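Local atomic coordinates of lysyl oxidase (Pichia pastoris, PDB entry 1W7C), a protein that probably catalyses the oxidative deamination of primary amines, lysine side chains among them, using a copper ion and a topaquinone cofactor. Residues A[154-162]-A[238-246]; A[399-410]-A[421-431]. All coordinates share one frame; numbering follows the deposited sequence. Where two conformers were deposited one is given.

In the fold
Followed from the N terminus, the chain first forms helix 153-163, then builds the antiparallel sheet of strands 170-180, 187-195, 209-214, 224-230 and 233-235, and returns in helix 238-246. Contact 1 (154-162 with 238-246) closes this 75-residue loop and joins the two helices over their own sheet. Contact 2 (399-410 with 421-431) opens only later and closes a ten-residue excursion, itself mostly strand, at the end of an antiparallel hairpin within the copper amine oxidase enzyme domain, upstream of the topaquinone at Tyr-438. The contacts are therefore in series, neither nested nor crossed. They lie on opposite sides of the chain's centre, about 59 Å apart between centres: one is internal to a peripheral unit, the other reaches the second subunit.

Contact 1 of 2, residues A[154-162]-A[238-246]; sequences IMRDVLEGL and AEELYEAMQ. With NAG (2-acetamido-2-deoxy-beta-D-glucopyranose), chain R.
Val-158 fits as a knob into the hole formed by Ala-238, Leu-241, Tyr-242 and Met-245, so that the helical segments 154-162 and 238-246 pack at 46° against the antiparallel sheet that the intervening chain builds. The tight side faces that sheet. Val-158 CG1, anti to the backbone N (chi1 168°), reaches Leu-241 CD2 at 3.6 Å, while CG2 lies against Tyr-242 CB. Small Ala-238 lets the doubly bent Met-155 close in, SD to CB 3.4 Å. Met-245 curls its methyl across Leu-162, with CE 3.8 Å from CD2, and Gly-161 suits its place because a side chain there would run into that methyl. Phe-209 and Tyr-228 of the sheet touch Met-155 and Leu-241 of this layer.

The solvent side is looser and mixed. Ile-154 still packs CG2 on Tyr-242 CB, at 3.9 Å, while its CD1 turns to the carboxylate of Glu-239, and Asp-157 brings OD1 to the edge of the Tyr-242 ring, in its plane, 3.3 Å from CE2. Further round the first helix, Arg-156 turns one face of its guanidinium to an N-acetylglucosamine of an attached glycan, C5 lying over it toward the rim, and holds Glu-168 and Asn-151 through NH1. With a leucine in its place, Glu-168 would probably be left without its cationic mate, and the sugar without a flat neighbour. Over the centre of one face of the Tyr-242 ring sits Gln-246 NE2, which donates back to Tyr-242 O at 2.8 Å, nearly straight at 165°.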
loop_
_atom_site.group_PDB
_atom_site.type_symbol
_atom_site.label_atom_id
_atom_site.label_comp_id
_atom_site.label_asym_id
_atom_site.label_seq_id
_atom_site.Cartn_x
_atom_site.Cartn_y
_atom_site.Cartn_z
ATOM N N ILE A 154 -47.570 -4.723 27.493
ATOM C CA ILE A 154 -47.445 -3.338 27.005
ATOM C C ILE A 154 -46.248 -3.166 26.063
ATOM O O ILE A 154 -46.397 -2.606 24.985
ATOM C CB ILE A 154 -47.370 -2.328 28.177
ATOM C CG1 ILE A 154 -48.723 -2.261 28.894
ATOM C CG2 ILE A 154 -46.998 -0.924 27.673
ATOM C CD1 ILE A 154 -48.673 -1.575 30.255
ATOM N N MET A 155 -45.069 -3.647 26.454
ATOM C CA MET A 155 -43.905 -3.459 25.592
ATOM C C MET A 155 -43.979 -4.259 24.299
ATOM O O MET A 155 -43.457 -3.813 23.292
ATOM C CB MET A 155 -42.593 -3.703 26.339
ATOM C CG MET A 155 -42.192 -2.550 27.245
ATOM S SD MET A 155 -42.150 -0.918 26.420
ATOM C CE MET A 155 -40.906 -1.209 25.154
ATOM N N ARG A 156 -44.644 -5.417 24.301
ATOM C CA ARG A 156 -44.847 -6.160 23.054
ATOM C C ARG A 156 -45.651 -5.301 22.076
ATOM O O ARG A 156 -45.323 -5.232 20.894
ATOM C CB ARG A 156 -45.561 -7.493 23.315
ATOM C CG ARG A 156 -44.713 -8.555 23.975
ATOM C CD ARG A 156 -45.501 -9.823 24.310
ATOM N NE ARG A 156 -46.010 -10.446 23.090
ATOM C CZ ARG A 156 -45.290 -11.217 22.284
ATOM N NH1 ARG A 156 -44.036 -11.510 22.583
ATOM N NH2 ARG A 156 -45.833 -11.715 21.183
ATOM N N ASP A 157 -46.679 -4.628 22.586
ATOM C CA ASP A 157 -47.517 -3.751 21.768
ATOM C C ASP A 157 -46.741 -2.521 21.268
ATOM O O ASP A 157 -46.835 -2.169 20.102
ATOM C CB ASP A 157 -48.783 -3.323 22.536
ATOM C CG ASP A 157 -49.905 -2.889 21.611
ATOM O OD1 ASP A 157 -50.171 -1.671 21.520
ATOM O OD2 ASP A 157 -50.566 -3.702 20.932
ATOM N N VAL A 158 -45.966 -1.896 22.152
ATOM C CA VAL A 158 -45.117 -0.754 21.796
ATOM C C VAL A 158 -44.137 -1.138 20.690
ATOM O O VAL A 158 -44.029 -0.458 19.662
ATOM C CB VAL A 158 -44.312 -0.235 23.018
ATOM C CG1 VAL A 158 -43.222 0.746 22.587
ATOM C CG2 VAL A 158 -45.245 0.436 24.033
ATOM N N LEU A 159 -43.424 -2.239 20.896
ATOM C CA LEU A 159 -42.420 -2.657 19.932
ATOM C C LEU A 159 -43.035 -2.980 18.563
ATOM O O LEU A 159 -42.516 -2.540 17.546
ATOM C CB LEU A 159 -41.623 -3.835 20.462
ATOM C CG LEU A 159 -40.701 -3.560 21.655
ATOM C CD1 LEU A 159 -40.223 -4.901 22.235
ATOM C CD2 LEU A 159 -39.510 -2.671 21.256
ATOM N N GLU A 160 -44.125 -3.741 18.525
ATOM C CA GLU A 160 -44.750 -4.084 17.245
ATOM C C GLU A 160 -45.299 -2.841 16.560
ATOM O O GLU A 160 -45.178 -2.690 15.357
ATOM C CB GLU A 160 -45.851 -5.140 17.412
ATOM C CG GLU A 160 -46.433 -5.588 16.075
ATOM C CD GLU A 160 -47.199 -6.884 16.144
ATOM O OE1 GLU A 160 -47.744 -7.194 17.217
ATOM O OE2 GLU A 160 -47.261 -7.588 15.116
ATOM N N GLY A 161 -45.917 -1.960 17.335
ATOM C CA GLY A 161 -46.443 -0.712 16.805
ATOM C C GLY A 161 -45.397 0.171 16.156
ATOM O O GLY A 161 -45.640 0.726 15.096
ATOM N N LEU A 162 -44.245 0.322 16.802
ATOM C CA LEU A 162 -43.194 1.201 16.286
ATOM C C LEU A 162 -42.390 0.562 15.156
ATOM O O LEU A 162 -42.013 1.231 14.209
ATOM C CB LEU A 162 -42.239 1.616 17.419
ATOM C CG LEU A 162 -42.879 2.490 18.520
ATOM C CD1 LEU A 162 -41.864 2.774 19.632
ATOM C CD2 LEU A 162 -43.431 3.794 17.974
ATOM N N ALA A 238 -42.480 2.408 30.119
ATOM C CA ALA A 238 -43.286 1.777 29.078
ATOM C C ALA A 238 -44.662 2.425 28.947
ATOM O O ALA A 238 -45.150 2.606 27.838
ATOM C CB ALA A 238 -43.439 0.293 29.369
ATOM N N GLU A 239 -45.275 2.773 30.087
ATOM C CA GLU A 239 -46.625 3.324 30.109
ATOM C C GLU A 239 -46.636 4.697 29.441
ATOM O O GLU A 239 -47.525 4.996 28.651
ATOM C CB GLU A 239 -47.170 3.426 31.558
ATOM C CG GLU A 239 -47.598 2.090 32.162
ATOM C CD GLU A 239 -46.447 1.220 32.677
ATOM O OE1 GLU A 239 -45.282 1.683 32.728
ATOM O OE2 GLU A 239 -46.714 0.049 33.038
ATOM N N GLU A 240 -45.632 5.521 29.740
ATOM C CA GLU A 240 -45.532 6.850 29.135
ATOM C C GLU A 240 -45.438 6.762 27.614
ATOM O O GLU A 240 -46.089 7.532 26.901
ATOM C CB GLU A 240 -44.320 7.617 29.661
ATOM C CG GLU A 240 -44.302 9.073 29.217
ATOM C CD GLU A 240 -43.046 9.830 29.621
ATOM O OE1 GLU A 240 -42.079 9.221 30.103
ATOM O OE2 GLU A 240 -43.024 11.057 29.429
ATOM N N LEU A 241 -44.602 5.846 27.127
ATOM C CA LEU A 241 -44.405 5.688 25.692
ATOM C C LEU A 241 -45.674 5.151 25.037
ATOM O O LEU A 241 -46.123 5.657 24.015
ATOM C CB LEU A 241 -43.219 4.768 25.411
ATOM C CG LEU A 241 -42.945 4.438 23.943
ATOM C CD1 LEU A 241 -42.912 5.666 23.062
ATOM C CD2 LEU A 241 -41.606 3.692 23.843
ATOM N N TYR A 242 -46.283 4.157 25.665
ATOM C CA TYR A 242 -47.534 3.603 25.164
ATOM C C TYR A 242 -48.619 4.686 25.028
ATOM O O TYR A 242 -49.321 4.737 24.012
ATOM C CB TYR A 242 -48.019 2.458 26.060
ATOM C CG TYR A 242 -49.315 1.859 25.585
ATOM C CD1 TYR A 242 -50.539 2.294 26.114
ATOM C CD2 TYR A 242 -49.334 0.886 24.592
ATOM C CE1 TYR A 242 -51.744 1.766 25.669
ATOM C CE2 TYR A 242 -50.546 0.345 24.142
ATOM C CZ TYR A 242 -51.743 0.792 24.688
ATOM O OH TYR A 242 -52.937 0.278 24.251
ATOM N N GLU A 243 -48.728 5.562 26.026
ATOM C CA GLU A 243 -49.769 6.599 26.044
ATOM C C GLU A 243 -49.486 7.652 24.977
ATOM O O GLU A 243 -50.387 8.105 24.297
ATOM C CB GLU A 243 -49.872 7.256 27.432
ATOM C CG GLU A 243 -51.022 6.724 28.289
ATOM C CD GLU A 243 -50.681 6.624 29.770
ATOM O OE1 GLU A 243 -51.271 5.754 30.450
ATOM O OE2 GLU A 243 -49.837 7.412 30.260
ATOM N N ALA A 244 -48.211 8.001 24.811
ATOM C CA ALA A 244 -47.794 8.947 23.781
ATOM C C ALA A 244 -48.163 8.435 22.399
ATOM O O ALA A 244 -48.589 9.208 21.549
ATOM C CB ALA A 244 -46.293 9.215 23.867
ATOM N N MET A 245 -48.015 7.123 22.191
ATOM C CA MET A 245 -48.304 6.491 20.907
ATOM C C MET A 245 -49.781 6.515 20.518
ATOM O O MET A 245 -50.107 6.309 19.348
ATOM C CB MET A 245 -47.820 5.044 20.920
ATOM C CG MET A 245 -46.333 4.913 20.782
ATOM S SD MET A 245 -45.766 3.212 20.994
ATOM C CE MET A 245 -46.572 2.395 19.591
ATOM N N GLN A 246 -50.661 6.744 21.494
ATOM C CA GLN A 246 -52.111 6.805 21.257
ATOM C C GLN A 246 -52.592 8.177 20.770
ATOM O O GLN A 246 -53.692 8.290 20.217
ATOM C CB GLN A 246 -52.880 6.435 22.538
ATOM C CG GLN A 246 -52.474 5.106 23.193
ATOM C CD GLN A 246 -52.222 3.985 22.183
ATOM O OE1 GLN A 246 -53.115 3.619 21.421
ATOM N NE2 GLN A 246 -50.999 3.442 22.180
HETATM C C1 NAG R . -42.755 -13.413 25.392
HETATM C C2 NAG R . -42.147 -14.819 25.632
HETATM C C3 NAG R . -42.950 -15.915 24.922
HETATM C C4 NAG R . -44.429 -15.767 25.253
HETATM C C5 NAG R . -44.895 -14.334 25.014
HETATM C C6 NAG R . -46.370 -14.203 25.378
HETATM C C7 NAG R . -39.707 -15.120 25.921
HETATM C C8 NAG R . -38.389 -15.249 25.201
HETATM N N2 NAG R . -40.769 -14.847 25.156
HETATM O O3 NAG R . -42.518 -17.208 25.314
HETATM O O4 NAG R . -45.202 -16.650 24.467
HETATM O O5 NAG R . -44.115 -13.434 25.779
HETATM O O6 NAG R . -46.630 -12.920 25.895
HETATM O O7 NAG R . -39.750 -15.255 27.141
#

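Contact 2 of 2, residues A[399-410]-A[421-431]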
loop_
_atom_site.group_PDB
_atom_site.type_symbol
_atom_site.label_atom_id
_atom_site.label_comp_id
_atom_site.label_asym_id
_atom_site.label_seq_id
_atom_site.Cartn_x
_atom_site.Cartn_y
_atom_site.Cartn_z
ATOM N N TYR A 399 -4.245 -21.050 11.559
ATOM C CA TYR A 399 -3.448 -20.147 10.761
ATOM C C TYR A 399 -2.835 -20.906 9.623
ATOM O O TYR A 399 -2.753 -22.126 9.656
ATOM C CB TYR A 399 -2.428 -19.364 11.592
ATOM C CG TYR A 399 -1.290 -20.160 12.212
ATOM C CD1 TYR A 399 -0.090 -20.304 11.555
ATOM C CD2 TYR A 399 -1.404 -20.702 13.468
ATOM C CE1 TYR A 399 0.984 -20.957 12.144
ATOM C CE2 TYR A 399 -0.333 -21.361 14.079
ATOM C CZ TYR A 399 0.863 -21.490 13.405
ATOM O OH TYR A 399 1.933 -22.135 13.981
ATOM N N CYS A 400 -2.458 -20.188 8.574
ATOM C CA CYS A 400 -1.849 -20.814 7.409
ATOM C C CYS A 400 -0.539 -20.142 7.074
ATOM O O CYS A 400 -0.316 -18.958 7.408
ATOM C CB CYS A 400 -2.775 -20.787 6.172
ATOM S SG CYS A 400 -2.947 -19.120 5.453
ATOM N N VAL A 401 0.311 -20.912 6.402
ATOM C CA VAL A 401 1.601 -20.483 5.941
ATOM C C VAL A 401 1.736 -20.813 4.469
ATOM O O VAL A 401 1.464 -21.937 4.065
ATOM C CB VAL A 401 2.701 -21.199 6.748
ATOM C CG1 VAL A 401 4.100 -20.757 6.276
ATOM C CG2 VAL A 401 2.497 -20.962 8.277
ATOM N N PHE A 402 2.114 -19.846 3.647
ATOM C CA PHE A 402 2.263 -20.064 2.226
ATOM C C PHE A 402 3.315 -19.166 1.615
ATOM O O PHE A 402 3.589 -18.066 2.110
ATOM C CB PHE A 402 0.933 -19.920 1.450
ATOM C CG PHE A 402 0.322 -18.534 1.493
ATOM C CD1 PHE A 402 -0.498 -18.167 2.541
ATOM C CD2 PHE A 402 0.541 -17.632 0.457
ATOM C CE1 PHE A 402 -1.094 -16.912 2.583
ATOM C CE2 PHE A 402 -0.058 -16.368 0.490
ATOM C CZ PHE A 402 -0.869 -16.016 1.548
ATOM N N GLU A 403 3.910 -19.653 0.531
ATOM C CA GLU A 403 4.827 -18.858 -0.260
ATOM C C GLU A 403 4.082 -18.256 -1.451
ATOM O O GLU A 403 3.476 -18.943 -2.249
ATOM C CB GLU A 403 6.004 -19.689 -0.743
ATOM C CG GLU A 403 7.104 -18.798 -1.338
ATOM C CD GLU A 403 8.345 -19.567 -1.771
ATOM O OE1 GLU A 403 8.217 -20.695 -2.309
ATOM O OE2 GLU A 403 9.451 -19.000 -1.600
ATOM N N ASN A 404 4.057 -16.933 -1.524
ATOM C CA ASN A 404 3.476 -16.260 -2.678
ATOM C C ASN A 404 4.542 -15.964 -3.714
ATOM O O ASN A 404 5.720 -15.882 -3.374
ATOM C CB ASN A 404 2.773 -14.945 -2.277
ATOM C CG ASN A 404 1.836 -14.432 -3.350
ATOM O OD1 ASN A 404 1.228 -15.234 -4.101
ATOM N ND2 ASN A 404 1.680 -13.097 -3.439
ATOM N N GLN A 405 4.112 -15.799 -4.974
ATOM C CA GLN A 405 4.927 -15.130 -5.992
ATOM C C GLN A 405 4.283 -13.776 -6.175
ATOM O O GLN A 405 3.180 -13.644 -6.707
ATOM C CB GLN A 405 4.924 -15.925 -7.296
ATOM C CG GLN A 405 5.903 -15.362 -8.342
ATOM C CD GLN A 405 7.353 -15.499 -7.954
ATOM O OE1 GLN A 405 8.062 -14.498 -7.813
ATOM N NE2 GLN A 405 7.829 -16.752 -7.865
ATOM N N GLU A 406 4.949 -12.725 -5.728
ATOM C CA GLU A 406 4.368 -11.414 -5.877
ATOM C C GLU A 406 4.287 -11.037 -7.356
ATOM O O GLU A 406 5.045 -11.541 -8.167
ATOM C CB GLU A 406 5.173 -10.352 -5.126
ATOM C CG GLU A 406 5.319 -10.563 -3.628
ATOM C CD GLU A 406 4.021 -10.566 -2.869
ATOM O OE1 GLU A 406 3.825 -11.457 -2.018
ATOM O OE2 GLU A 406 3.215 -9.623 -3.093
ATOM N N ASP A 407 3.370 -10.106 -7.684
ATOM C CA ASP A 407 3.056 -9.754 -9.062
ATOM C C ASP A 407 4.080 -8.834 -9.733
ATOM O O ASP A 407 3.905 -8.472 -10.876
ATOM C CB ASP A 407 1.638 -9.155 -9.167
ATOM C CG ASP A 407 1.499 -7.755 -8.536
ATOM O OD1 ASP A 407 2.489 -7.046 -8.343
ATOM O OD2 ASP A 407 0.382 -7.267 -8.221
ATOM N N TYR A 408 5.146 -8.523 -9.024
ATOM C CA TYR A 408 6.238 -7.664 -9.502
ATOM C C TYR A 408 7.549 -8.301 -9.003
ATOM O O TYR A 408 7.587 -8.932 -7.921
ATOM C CB TYR A 408 6.086 -6.219 -8.981
ATOM C CG TYR A 408 6.223 -6.141 -7.495
ATOM C CD1 TYR A 408 5.176 -6.486 -6.654
ATOM C CD2 TYR A 408 7.409 -5.720 -6.912
ATOM C CE1 TYR A 408 5.308 -6.431 -5.269
ATOM C CE2 TYR A 408 7.546 -5.651 -5.540
ATOM C CZ TYR A 408 6.510 -6.018 -4.717
ATOM O OH TYR A 408 6.715 -6.029 -3.362
ATOM N N SER A 409 8.597 -8.128 -9.787
ATOM C CA SER A 409 9.902 -8.639 -9.407
ATOM C C SER A 409 10.492 -7.866 -8.217
ATOM O O SER A 409 10.077 -6.746 -7.927
ATOM C CB SER A 409 10.842 -8.694 -10.645
ATOM O OG SER A 409 11.531 -7.479 -10.770
ATOM N N LEU A 410 11.436 -8.468 -7.497
ATOM C CA LEU A 410 12.004 -7.779 -6.336
ATOM C C LEU A 410 12.884 -6.619 -6.779
ATOM O O LEU A 410 12.891 -5.578 -6.143
ATOM C CB LEU A 410 12.766 -8.769 -5.438
ATOM C CG LEU A 410 13.356 -8.160 -4.150
ATOM C CD1 LEU A 410 12.290 -7.510 -3.286
ATOM C CD2 LEU A 410 14.046 -9.280 -3.392
ATOM N N ILE A 421 17.197 -9.694 -13.453
ATOM C CA ILE A 421 15.909 -9.591 -12.760
ATOM C C ILE A 421 15.855 -10.635 -11.642
ATOM O O ILE A 421 16.188 -11.790 -11.878
ATOM C CB ILE A 421 14.678 -9.821 -13.745
ATOM C CG1 ILE A 421 14.821 -9.038 -15.050
ATOM C CG2 ILE A 421 13.366 -9.497 -13.030
ATOM C CD1 ILE A 421 13.918 -9.490 -16.090
ATOM N N THR A 422 15.393 -10.218 -10.473
ATOM C CA THR A 422 15.204 -11.097 -9.337
ATOM C C THR A 422 13.726 -11.221 -9.048
ATOM O O THR A 422 13.030 -10.224 -8.959
ATOM C CB THR A 422 15.917 -10.520 -8.109
ATOM O OG1 THR A 422 17.330 -10.511 -8.360
ATOM C CG2 THR A 422 15.682 -11.424 -6.893
ATOM N N GLN A 423 13.248 -12.444 -8.944
ATOM C CA GLN A 423 11.864 -12.737 -8.567
ATOM C C GLN A 423 11.601 -12.348 -7.116
ATOM O O GLN A 423 12.514 -12.104 -6.334
ATOM C CB GLN A 423 11.518 -14.219 -8.800
ATOM C CG GLN A 423 11.713 -14.683 -10.197
ATOM C CD GLN A 423 11.367 -16.135 -10.320
ATOM O OE1 GLN A 423 12.214 -16.977 -10.103
ATOM N NE2 GLN A 423 10.123 -16.437 -10.630
ATOM N N ASN A 424 10.329 -12.324 -6.766
ATOM C CA ASN A 424 9.876 -11.844 -5.454
ATOM C C ASN A 424 8.925 -12.843 -4.774
ATOM O O ASN A 424 7.779 -12.547 -4.533
ATOM C CB ASN A 424 9.173 -10.496 -5.659
ATOM C CG ASN A 424 9.005 -9.669 -4.416
ATOM O OD1 ASN A 424 9.537 -9.954 -3.338
ATOM N ND2 ASN A 424 8.279 -8.551 -4.585
ATOM N N PRO A 425 9.441 -14.010 -4.422
ATOM C CA PRO A 425 8.699 -14.927 -3.549
ATOM C C PRO A 425 8.714 -14.410 -2.128
ATOM O O PRO A 425 9.702 -13.854 -1.674
ATOM C CB PRO A 425 9.504 -16.211 -3.635
ATOM C CG PRO A 425 10.918 -15.703 -3.804
ATOM C CD PRO A 425 10.777 -14.543 -4.754
ATOM N N THR A 426 7.600 -14.575 -1.436
ATOM C CA THR A 426 7.459 -14.112 -0.045
ATOM C C THR A 426 6.858 -15.223 0.807
ATOM O O THR A 426 6.038 -16.019 0.329
ATOM C CB THR A 426 6.571 -12.872 0.082
ATOM O OG1 THR A 426 5.291 -13.156 -0.491
ATOM C CG2 THR A 426 7.195 -11.701 -0.627
ATOM N N LEU A 427 7.280 -15.288 2.053
ATOM C CA LEU A 427 6.586 -16.134 3.031
ATOM C C LEU A 427 5.437 -15.333 3.634
ATOM O O LEU A 427 5.591 -14.172 3.942
ATOM C CB LEU A 427 7.511 -16.580 4.163
ATOM C CG LEU A 427 6.931 -17.622 5.097
ATOM C CD1 LEU A 427 6.827 -18.961 4.363
ATOM C CD2 LEU A 427 7.754 -17.780 6.338
ATOM N N ASN A 428 4.311 -16.001 3.837
ATOM C CA ASN A 428 3.094 -15.362 4.296
ATOM C C ASN A 428 2.483 -16.206 5.390
ATOM O O ASN A 428 2.315 -17.417 5.204
ATOM C CB ASN A 428 2.111 -15.245 3.128
ATOM C CG ASN A 428 2.590 -14.303 2.059
ATOM O OD1 ASN A 428 2.330 -13.090 2.163
ATOM N ND2 ASN A 428 3.412 -14.793 1.111
ATOM N N VAL A 429 2.164 -15.521 6.495
ATOM C CA VAL A 429 1.464 -16.127 7.633
ATOM C C VAL A 429 0.162 -15.339 7.806
ATOM O O VAL A 429 0.178 -14.101 7.968
ATOM C CB VAL A 429 2.305 -16.115 8.910
ATOM C CG1 VAL A 429 1.587 -16.839 10.027
ATOM C CG2 VAL A 429 3.728 -16.670 8.678
ATOM N N ARG A 430 -0.967 -16.058 7.686
ATOM C CA ARG A 430 -2.277 -15.426 7.838
ATOM C C ARG A 430 -3.145 -16.105 8.897
ATOM O O ARG A 430 -3.106 -17.336 9.045
ATOM C CB ARG A 430 -3.044 -15.489 6.513
ATOM C CG ARG A 430 -4.522 -15.208 6.595
ATOM C CD ARG A 430 -5.211 -15.162 5.232
ATOM N NE ARG A 430 -4.826 -13.958 4.503
ATOM C CZ ARG A 430 -4.373 -13.906 3.277
ATOM N NH1 ARG A 430 -4.258 -15.010 2.548
ATOM N NH2 ARG A 430 -4.032 -12.750 2.752
ATOM N N PHE A 431 -3.932 -15.295 9.599
ATOM C CA PHE A 431 -5.133 -15.838 10.223
ATOM C C PHE A 431 -6.247 -14.829 10.046
ATOM O O PHE A 431 -5.988 -13.646 9.760
ATOM C CB PHE A 431 -4.937 -16.298 11.676
ATOM C CG PHE A 431 -5.011 -15.222 12.700
ATOM C CD1 PHE A 431 -3.943 -14.388 12.926
ATOM C CD2 PHE A 431 -6.162 -15.048 13.456
ATOM C CE1 PHE A 431 -4.011 -13.414 13.900
ATOM C CE2 PHE A 431 -6.213 -14.069 14.451
ATOM C CZ PHE A 431 -5.169 -13.252 14.650
HETATM O O HOH W 1 8.007 -12.006 -8.682
#
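Cys-400 with Arg-430, Phe-402 with Asn-428 and Asn-404 with Thr-426 are the hydrogen-bonded pairs of two antiparallel strands, 399-405 and 425-431, whose directions lie 152° apart. Phe-402, its CG set between backbone N and carbonyl carbon (chi1 64°), folds its ring over Asn-428 in a CH-pi contact, CB 3.5 Å from the ring centroid. Asn-428 suits this place by being polar beyond CB: ND2 donates to Thr-426 OG1 at 3.0 Å, and OD1 accepts from Lys-445. Thr-426 OG1 donates to Glu-406 OE1 at 2.7 Å, on the anti side. Asn-404 ND2 reaches the same oxygen from above the carboxylate plane, and Lys-445 adds a salt bridge, so three donors grip it. Val-401 and Leu-427 pack on the other face, CG1 to CD1 3.8 Å. Where strand 399-405 gives way to a loop, Asn-424 lays ND2 over one face of the Tyr-408 ring, and a water lies among Gln-405 OE1, Glu-406 O and Asn-424 N. Gln-405 NE2 and Arg-430 NH1 bond Pro-283 O and Asp-407 O of the second subunit. This is a long antiparallel β-hairpin of the copper amine oxidase domain, 391-405 with 418-433, interrupted at 406-410, with 411-415 pairing toward its tip.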